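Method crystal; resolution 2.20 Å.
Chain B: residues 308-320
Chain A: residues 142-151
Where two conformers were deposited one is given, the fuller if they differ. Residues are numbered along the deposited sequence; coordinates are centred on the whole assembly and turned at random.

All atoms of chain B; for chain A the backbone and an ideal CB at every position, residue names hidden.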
ATOM      1  N   TYR B 308      -7.441  -4.145 -13.412  1.00 56.16           N
ATOM      2  CA  TYR B 308      -7.799  -3.067 -12.504  1.00 56.15           C
ATOM      3  C   TYR B 308      -6.889  -3.044 -11.288  1.00 55.72           C
ATOM      4  O   TYR B 308      -6.466  -1.986 -10.858  1.00 55.37           O
ATOM      5  CB  TYR B 308      -9.267  -3.211 -12.067  1.00 57.30           C
ATOM      6  CG  TYR B 308      -9.810  -2.009 -11.322  1.00 56.74           C
ATOM      7  CD1 TYR B 308     -10.249  -0.876 -11.999  1.00 60.64           C
ATOM      8  CD2 TYR B 308      -9.885  -2.014  -9.945  1.00 59.35           C
ATOM      9  CE1 TYR B 308     -10.746   0.233 -11.297  1.00 60.57           C
ATOM     10  CE2 TYR B 308     -10.377  -0.930  -9.252  1.00 58.62           C
ATOM     11  CZ  TYR B 308     -10.791   0.178  -9.919  1.00 59.64           C
ATOM     12  OH  TYR B 308     -11.273   1.223  -9.189  1.00 60.07           O
ATOM     13  N   GLU B 309      -6.593  -4.236 -10.766  1.00 55.54           N
ATOM     14  CA  GLU B 309      -5.770  -4.424  -9.559  1.00 55.05           C
ATOM     15  C   GLU B 309      -4.344  -3.983  -9.736  1.00 54.33           C
ATOM     16  O   GLU B 309      -3.802  -3.401  -8.804  1.00 53.22           O
ATOM     17  CB  GLU B 309      -5.774  -5.877  -9.106  1.00 55.18           C
ATOM     18  CG  GLU B 309      -7.084  -6.332  -8.460  1.00 57.15           C
ATOM     19  CD  GLU B 309      -8.014  -7.092  -9.424  1.00 58.64           C
ATOM     20  OE1 GLU B 309      -7.804  -7.035 -10.679  1.00 55.65           O
ATOM     21  OE2 GLU B 309      -8.945  -7.757  -8.897  1.00 60.15           O
ATOM     22  N   VAL B 310      -3.726  -4.241 -10.907  1.00 54.04           N
ATOM     23  CA  VAL B 310      -2.352  -3.751 -11.109  1.00 54.26           C
ATOM     24  C   VAL B 310      -2.372  -2.242 -11.278  1.00 54.02           C
ATOM     25  O   VAL B 310      -1.562  -1.550 -10.658  1.00 53.96           O
ATOM     26  CB  VAL B 310      -1.449  -4.492 -12.228  1.00 54.08           C
ATOM     27  CG1 VAL B 310      -1.740  -5.987 -12.310  1.00 52.88           C
ATOM     28  CG2 VAL B 310      -1.570  -3.849 -13.561  1.00 55.16           C
ATOM     29  N   ARG B 311      -3.314  -1.722 -12.076  1.00 54.25           N
ATOM     30  CA  ARG B 311      -3.450  -0.263 -12.243  1.00 54.13           C
ATOM     31  C   ARG B 311      -3.642   0.435 -10.886  1.00 53.03           C
ATOM     32  O   ARG B 311      -3.074   1.497 -10.666  1.00 52.34           O
ATOM     33  CB  ARG B 311      -4.599   0.115 -13.205  1.00 54.48           C
ATOM     34  CG  ARG B 311      -4.568  -0.582 -14.567  1.00 55.46           C
ATOM     35  CD  ARG B 311      -5.301   0.156 -15.676  1.00 55.86           C
ATOM     36  NE  ARG B 311      -6.741   0.334 -15.480  1.00 55.97           N
ATOM     37  CZ  ARG B 311      -7.673  -0.623 -15.561  1.00 58.33           C
ATOM     38  NH1 ARG B 311      -7.346  -1.902 -15.776  1.00 60.57           N
ATOM     39  NH2 ARG B 311      -8.956  -0.302 -15.393  1.00 58.96           N
ATOM     40  N   GLN B 312      -4.434  -0.160  -9.997  1.00 52.62           N
ATOM     41  CA  GLN B 312      -4.591   0.352  -8.639  1.00 53.67           C
ATOM     42  C   GLN B 312      -3.248   0.293  -7.851  1.00 53.83           C
ATOM     43  O   GLN B 312      -2.900   1.233  -7.125  1.00 53.12           O
ATOM     44  CB  GLN B 312      -5.663  -0.439  -7.860  1.00 54.35           C
ATOM     45  CG  GLN B 312      -7.113  -0.131  -8.187  1.00 58.29           C
ATOM     46  CD  GLN B 312      -7.522   1.327  -7.888  1.00 62.85           C
ATOM     47  OE1 GLN B 312      -7.373   2.228  -8.745  1.00 64.52           O
ATOM     48  NE2 GLN B 312      -8.051   1.560  -6.669  1.00 65.80           N
ATOM     49  N   ALA B 313      -2.520  -0.822  -7.984  1.00 53.31           N
ATOM     50  CA  ALA B 313      -1.168  -0.913  -7.435  1.00 53.58           C
ATOM     51  C   ALA B 313      -0.280   0.235  -7.946  1.00 53.63           C
ATOM     52  O   ALA B 313       0.332   0.924  -7.135  1.00 53.22           O
ATOM     53  CB  ALA B 313      -0.558  -2.243  -7.745  1.00 53.18           C
ATOM     54  N   CYS B 314      -0.256   0.475  -9.261  1.00 53.57           N
ATOM     55  CA  CYS B 314       0.544   1.557  -9.836  1.00 54.11           C
ATOM     56  C   CYS B 314       0.127   2.926  -9.316  1.00 54.14           C
ATOM     57  O   CYS B 314       0.902   3.896  -9.326  1.00 54.02           O
ATOM     58  CB  CYS B 314       0.376   1.585 -11.354  1.00 54.77           C
ATOM     59  SG  CYS B 314       1.176   0.231 -12.275  1.00 58.75           S
ATOM     60  N   GLU B 315      -1.135   3.030  -8.924  1.00 54.17           N
ATOM     61  CA  GLU B 315      -1.661   4.297  -8.471  1.00 53.81           C
ATOM     62  C   GLU B 315      -1.173   4.528  -7.048  1.00 52.21           C
ATOM     63  O   GLU B 315      -0.785   5.643  -6.693  0.50 50.44           O
ATOM     64  CB  GLU B 315      -3.193   4.319  -8.578  1.00 53.50           C
ATOM     65  CG  GLU B 315      -3.791   5.708  -8.363  1.00 55.40           C
ATOM     66  CD  GLU B 315      -5.330   5.716  -8.292  1.00 57.06           C
ATOM     67  OE1 GLU B 315      -5.985   4.780  -8.834  1.00 59.94           O
ATOM     68  OE2 GLU B 315      -5.868   6.700  -7.725  1.00 61.75           O
ATOM     69  N   LEU B 316      -1.167   3.447  -6.257  1.00 52.06           N
ATOM     70  CA  LEU B 316      -0.549   3.484  -4.915  1.00 51.56           C
ATOM     71  C   LEU B 316       0.883   3.983  -5.033  1.00 51.25           C
ATOM     72  O   LEU B 316       1.270   4.911  -4.326  1.00 51.22           O
ATOM     73  CB  LEU B 316      -0.613   2.139  -4.174  1.00 51.70           C
ATOM     74  CG  LEU B 316       0.144   2.027  -2.817  1.00 50.93           C
ATOM     75  CD1 LEU B 316      -0.337   3.094  -1.839  1.00 49.45           C
ATOM     76  CD2 LEU B 316       0.001   0.636  -2.186  1.00 49.65           C
ATOM     77  N   ILE B 317       1.641   3.413  -5.959  1.00 51.47           N
ATOM     78  CA  ILE B 317       3.004   3.862  -6.209  1.00 51.94           C
ATOM     79  C   ILE B 317       3.033   5.322  -6.596  1.00 51.94           C
ATOM     80  O   ILE B 317       3.871   6.051  -6.087  1.00 52.97           O
ATOM     81  CB  ILE B 317       3.702   3.042  -7.328  1.00 52.37           C
ATOM     82  CG1 ILE B 317       3.964   1.620  -6.850  1.00 52.24           C
ATOM     83  CG2 ILE B 317       5.028   3.678  -7.747  1.00 51.62           C
ATOM     84  CD1 ILE B 317       4.055   0.632  -7.969  1.00 52.79           C
ATOM     85  N   ALA B 318       2.147   5.756  -7.501  1.00 52.35           N
ATOM     86  CA  ALA B 318       2.080   7.196  -7.877  1.00 51.70           C
ATOM     87  C   ALA B 318       1.829   8.056  -6.663  1.00 51.42           C
ATOM     88  O   ALA B 318       2.449   9.106  -6.487  1.00 51.34           O
ATOM     89  CB  ALA B 318       1.008   7.467  -8.948  1.00 51.76           C
ATOM     90  N   GLN B 319       0.937   7.584  -5.805  1.00 51.49           N
ATOM     91  CA  GLN B 319       0.549   8.322  -4.592  1.00 51.19           C
ATOM     92  C   GLN B 319       1.676   8.454  -3.547  1.00 51.12           C
ATOM     93  O   GLN B 319       1.783   9.483  -2.873  1.00 50.36           O
ATOM     94  CB  GLN B 319      -0.669   7.659  -3.948  1.00 50.66           C
ATOM     95  CG  GLN B 319      -1.360   8.516  -2.891  1.00 52.07           C
ATOM     96  CD  GLN B 319      -2.125   9.672  -3.509  1.00 54.47           C
ATOM     97  OE1 GLN B 319      -2.798   9.508  -4.526  1.00 56.81           O
ATOM     98  NE2 GLN B 319      -2.005  10.845  -2.915  1.00 56.32           N
ATOM     99  N   VAL B 320       2.478   7.399  -3.385  1.00 50.93           N
ATOM    100  CA  VAL B 320       3.683   7.466  -2.531  1.00 51.09           C
ATOM    101  C   VAL B 320       4.776   8.342  -3.175  1.00 51.22           C
ATOM    102  O   VAL B 320       5.438   9.111  -2.485  1.00 51.15           O
ATOM    103  CB  VAL B 320       4.219   6.052  -2.145  1.00 50.75           C
ATOM    104  CG1 VAL B 320       5.583   6.138  -1.379  1.00 49.01           C
ATOM    105  CG2 VAL B 320       3.178   5.327  -1.280  1.00 49.79           C
TER
ATOM    106  N   UNK A 142      -5.320  -8.489   0.357  1.00 63.94           N
ATOM    107  CA  UNK A 142      -4.168  -7.611   0.159  1.00 62.84           C
ATOM    108  C   UNK A 142      -4.475  -6.481  -0.847  1.00 61.57           C
ATOM    109  O   UNK A 142      -4.068  -5.332  -0.623  1.00 61.66           O
ATOM    110  CB  UNK A 142      -2.969  -8.430  -0.323  1.00 62.84           C
ATOM    111  N   UNK A 143      -5.223  -6.777  -1.912  1.00 59.09           N
ATOM    112  CA  UNK A 143      -5.636  -5.716  -2.869  1.00 58.03           C
ATOM    113  C   UNK A 143      -6.511  -4.592  -2.219  1.00 56.90           C
ATOM    114  O   UNK A 143      -6.259  -3.391  -2.429  1.00 56.21           O
ATOM    115  CB  UNK A 143      -6.416  -6.357  -4.019  1.00 58.03           C
ATOM    116  N   UNK A 144      -7.500  -5.006  -1.430  0.50 56.26           N
ATOM    117  CA  UNK A 144      -8.269  -4.093  -0.577  0.50 56.30           C
ATOM    118  C   UNK A 144      -7.350  -3.332   0.384  0.50 55.73           C
ATOM    119  O   UNK A 144      -7.508  -2.134   0.608  0.50 55.76           O
ATOM    120  CB  UNK A 144      -9.327  -4.867   0.212  0.50 56.30           C
ATOM    121  N   UNK A 145      -6.401  -4.046   0.967  1.00 55.43           N
ATOM    122  CA  UNK A 145      -5.433  -3.452   1.859  1.00 55.50           C
ATOM    123  C   UNK A 145      -4.687  -2.304   1.182  1.00 54.55           C
ATOM    124  O   UNK A 145      -4.642  -1.215   1.739  1.00 53.56           O
ATOM    125  CB  UNK A 145      -4.446  -4.515   2.347  1.00 55.50           C
ATOM    126  N   UNK A 146      -4.121  -2.554  -0.005  1.00 53.90           N
ATOM    127  CA  UNK A 146      -3.398  -1.518  -0.742  1.00 54.32           C
ATOM    128  C   UNK A 146      -4.298  -0.313  -1.062  1.00 54.06           C
ATOM    129  O   UNK A 146      -3.885   0.842  -0.951  1.00 53.61           O
ATOM    130  CB  UNK A 146      -2.826  -2.101  -2.036  1.00 54.32           C
ATOM    131  N   UNK A 147      -5.521  -0.592  -1.480  1.00 53.69           N
ATOM    132  CA  UNK A 147      -6.483   0.461  -1.797  1.00 54.17           C
ATOM    133  C   UNK A 147      -6.755   1.349  -0.589  1.00 52.98           C
ATOM    134  O   UNK A 147      -6.714   2.567  -0.716  1.00 50.95           O
ATOM    135  CB  UNK A 147      -7.792  -0.150  -2.301  1.00 54.17           C
ATOM    136  N   UNK A 148      -6.978   0.740   0.581  1.00 53.13           N
ATOM    137  CA  UNK A 148      -7.242   1.531   1.793  1.00 53.93           C
ATOM    138  C   UNK A 148      -6.032   2.390   2.179  1.00 52.97           C
ATOM    139  O   UNK A 148      -6.191   3.565   2.476  1.00 51.10           O
ATOM    140  CB  UNK A 148      -7.615   0.608   2.955  1.00 53.93           C
ATOM    141  N   UNK A 149      -4.821   1.826   2.148  1.00 53.78           N
ATOM    142  CA  UNK A 149      -3.610   2.636   2.413  1.00 53.77           C
ATOM    143  C   UNK A 149      -3.491   3.836   1.428  1.00 54.39           C
ATOM    144  O   UNK A 149      -3.253   4.973   1.830  1.00 53.93           O
ATOM    145  CB  UNK A 149      -2.364   1.754   2.308  1.00 53.77           C
ATOM    146  N   UNK A 150      -3.744   3.591   0.150  1.00 55.37           N
ATOM    147  CA  UNK A 150      -3.703   4.643  -0.873  1.00 55.40           C
ATOM    148  C   UNK A 150      -4.726   5.791  -0.631  1.00 55.15           C
ATOM    149  O   UNK A 150      -4.365   6.980  -0.719  1.00 54.68           O
ATOM    150  CB  UNK A 150      -3.960   4.014  -2.244  1.00 55.40           C
ATOM    151  N   UNK A 151      -5.986   5.458  -0.352  1.00 55.26           N
ATOM    152  CA  UNK A 151      -6.979   6.519  -0.178  1.00 55.09           C
ATOM    153  C   UNK A 151      -6.710   7.275   1.137  1.00 54.69           C
ATOM    154  O   UNK A 151      -6.831   8.478   1.182  1.00 53.97           O
ATOM    155  CB  UNK A 151      -8.394   5.937  -0.186  1.00 55.09           C
TER

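Two helices pack at 31° between their N-to-C directions, with axes 9.5 Å apart at closest approach. Every position of chain A has helical backbone angles, so none calls for glycine or proline.

Position 142 has nothing of chain B within 5.5 Å of its ideal CB. The contact sets no preference. The residue is A:Thr142.

Position 143 points its CA-to-CB bond toward chain B. The ideal CB lies 4.5 Å from CG of B:Glu309. The carboxylate of B:Glu309 lies beyond its CG, and O of B:Glu309 is 6.2 Å from the ideal CB, so a polar side chain could reach toward either directly or through water. A medium polar side chain would suit, such as Asn, Gln or Ser; a small apolar one could also fit. The residue is A:Asn143. Its ND2 comes to 3.7 Å from CG of B:Glu309. Its OD1 accepts a hydrogen bond from water 1 at 2.9 Å, and the same water donates to O of B:Glu309 at 2.7 Å. The water thus joins a side chain to a backbone that it does not reach directly.

Positions 144 and 145 are out of reach of chain B, and many residues would do. They are A:Glu144, for which two conformers were deposited, and A:Phe145.

Position 146 points toward chain B. Its ideal CB is 3.9 Å from CD2 of B:Leu316, an apolar methyl. Leu, Met, Ile or Phe would suit. The residue is A:Phe146, with chi1 in m. Its CB packs 3.9 Å from CD2 of B:Leu316, and that methyl lies oblique to the ring.

Position 147 points sideways. The end of the B:Gln312 side chain comes near, so contact is slight. A long polar chain or a small residue would serve. The residue is A:Arg147. Its CG lies near the amide end of B:Gln312, and its NH1 is hydrogen-bonded elsewhere in the structure.

Position 148 is out of reach and undetermined by this contact. It is A:Ser148.

Position 149 points sideways, with its ideal CB 4.8 Å from CD1 of B:Leu316. A modest apolar residue fits: Val, Ile, Leu or Ala. It is A:Val149, whose CG1 lies 4.4 Å from CD1 of B:Leu316.

Position 150 points toward chain B. Its ideal CB is 3.8 Å from CD1 of B:Leu316 and 5.2 Å from CB of B:Gln319. Further along lies the carboxylate of B:Glu315. An apolar stem with a positive end is favoured: Arg or Lys; Met or Gln could also fill the space. The residue is A:Arg150, a knob among B:Gln312, B:Glu315, B:Leu316 and B:Gln319. Its CB lies 3.7 Å from CD1 of B:Leu316. Its NH2 makes a salt bridge with OE2 of B:Glu315 at 2.7 Å. That oxygen sits over one face of the guanidinium, so the attraction is of charges alone. Its NE gives a weak hydrogen bond to water 2 at 3.3 Å, and this water donates to O of B:Gln312 at 2.9 Å.

Position 151 points away, and many residues would do. It is A:Val151.

Chain A 142-151: TNEFFRSVRV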
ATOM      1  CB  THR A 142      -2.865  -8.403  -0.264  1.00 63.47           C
ATOM      2  OG1 THR A 142      -2.613  -9.486   0.650  1.00 62.94           O
ATOM      3  CG2 THR A 142      -1.634  -7.482  -0.301  1.00 62.87           C
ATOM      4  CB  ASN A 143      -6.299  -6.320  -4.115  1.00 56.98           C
ATOM      5  CG  ASN A 143      -5.273  -6.984  -5.067  1.00 56.33           C
ATOM      6  OD1 ASN A 143      -4.196  -6.438  -5.336  1.00 51.94           O
ATOM      7  ND2 ASN A 143      -5.625  -8.155  -5.588  1.00 53.31           N
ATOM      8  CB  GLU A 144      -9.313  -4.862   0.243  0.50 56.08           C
ATOM      9  CG  GLU A 144     -10.310  -5.686  -0.578  0.50 56.48           C
ATOM     10  CD  GLU A 144     -11.450  -6.243   0.265  0.50 56.90           C
ATOM     11  OE1 GLU A 144     -11.637  -5.797   1.424  0.50 56.98           O
ATOM     12  OE2 GLU A 144     -12.164  -7.135  -0.240  0.50 59.92           O
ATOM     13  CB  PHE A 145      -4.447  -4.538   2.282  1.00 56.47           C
ATOM     14  CG  PHE A 145      -3.361  -4.071   3.172  1.00 57.05           C
ATOM     15  CD1 PHE A 145      -3.596  -3.868   4.517  1.00 59.04           C
ATOM     16  CD2 PHE A 145      -2.069  -3.925   2.690  1.00 60.48           C
ATOM     17  CE1 PHE A 145      -2.563  -3.477   5.363  1.00 58.76           C
ATOM     18  CE2 PHE A 145      -1.012  -3.551   3.548  1.00 58.11           C
ATOM     19  CZ  PHE A 145      -1.276  -3.320   4.878  1.00 55.91           C
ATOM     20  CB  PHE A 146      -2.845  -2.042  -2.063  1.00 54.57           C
ATOM     21  CG  PHE A 146      -1.709  -3.026  -1.936  1.00 55.07           C
ATOM     22  CD1 PHE A 146      -0.962  -3.162  -0.778  1.00 56.32           C
ATOM     23  CD2 PHE A 146      -1.379  -3.812  -3.029  1.00 55.59           C
ATOM     24  CE1 PHE A 146       0.081  -4.089  -0.716  1.00 55.94           C
ATOM     25  CE2 PHE A 146      -0.364  -4.717  -2.974  1.00 55.30           C
ATOM     26  CZ  PHE A 146       0.384  -4.859  -1.816  1.00 55.67           C
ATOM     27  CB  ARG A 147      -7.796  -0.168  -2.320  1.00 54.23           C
ATOM     28  CG  ARG A 147      -8.940   0.782  -2.524  1.00 54.81           C
ATOM     29  CD  ARG A 147     -10.131   0.011  -3.018  1.00 58.25           C
ATOM     30  NE  ARG A 147     -10.718  -0.826  -1.972  1.00 62.24           N
ATOM     31  CZ  ARG A 147     -11.373  -1.975  -2.180  1.00 65.50           C
ATOM     32  NH1 ARG A 147     -11.523  -2.481  -3.402  1.00 66.94           N
ATOM     33  NH2 ARG A 147     -11.876  -2.641  -1.145  1.00 66.90           N
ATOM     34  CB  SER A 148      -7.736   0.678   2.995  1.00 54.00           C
ATOM     35  OG  SER A 148      -6.725  -0.162   3.505  1.00 55.13           O
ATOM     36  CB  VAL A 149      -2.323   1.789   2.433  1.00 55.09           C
ATOM     37  CG1 VAL A 149      -1.087   2.702   2.470  1.00 53.18           C
ATOM     38  CG2 VAL A 149      -2.320   0.820   3.628  1.00 53.41           C
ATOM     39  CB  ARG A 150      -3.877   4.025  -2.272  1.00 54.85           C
ATOM     40  CG  ARG A 150      -3.958   5.068  -3.391  1.00 57.03           C
ATOM     41  CD  ARG A 150      -4.307   4.474  -4.756  1.00 58.97           C
ATOM     42  NE  ARG A 150      -5.717   4.087  -4.883  1.00 60.87           N
ATOM     43  CZ  ARG A 150      -6.729   4.932  -5.049  1.00 62.48           C
ATOM     44  NH1 ARG A 150      -7.964   4.450  -5.154  1.00 61.71           N
ATOM     45  NH2 ARG A 150      -6.532   6.250  -5.095  1.00 64.14           N
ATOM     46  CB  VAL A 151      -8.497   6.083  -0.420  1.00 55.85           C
ATOM     47  CG1 VAL A 151      -8.626   4.915  -1.411  1.00 54.44           C
ATOM     48  CG2 VAL A 151      -9.293   5.840   0.883  1.00 57.00           C
TER
HETATM   49  O   HOH W   1      -3.787  -3.633  -6.145  1.00 51.68           O
HETATM   50  O   HOH W   2      -4.404   1.064  -4.635  1.00 54.22           O
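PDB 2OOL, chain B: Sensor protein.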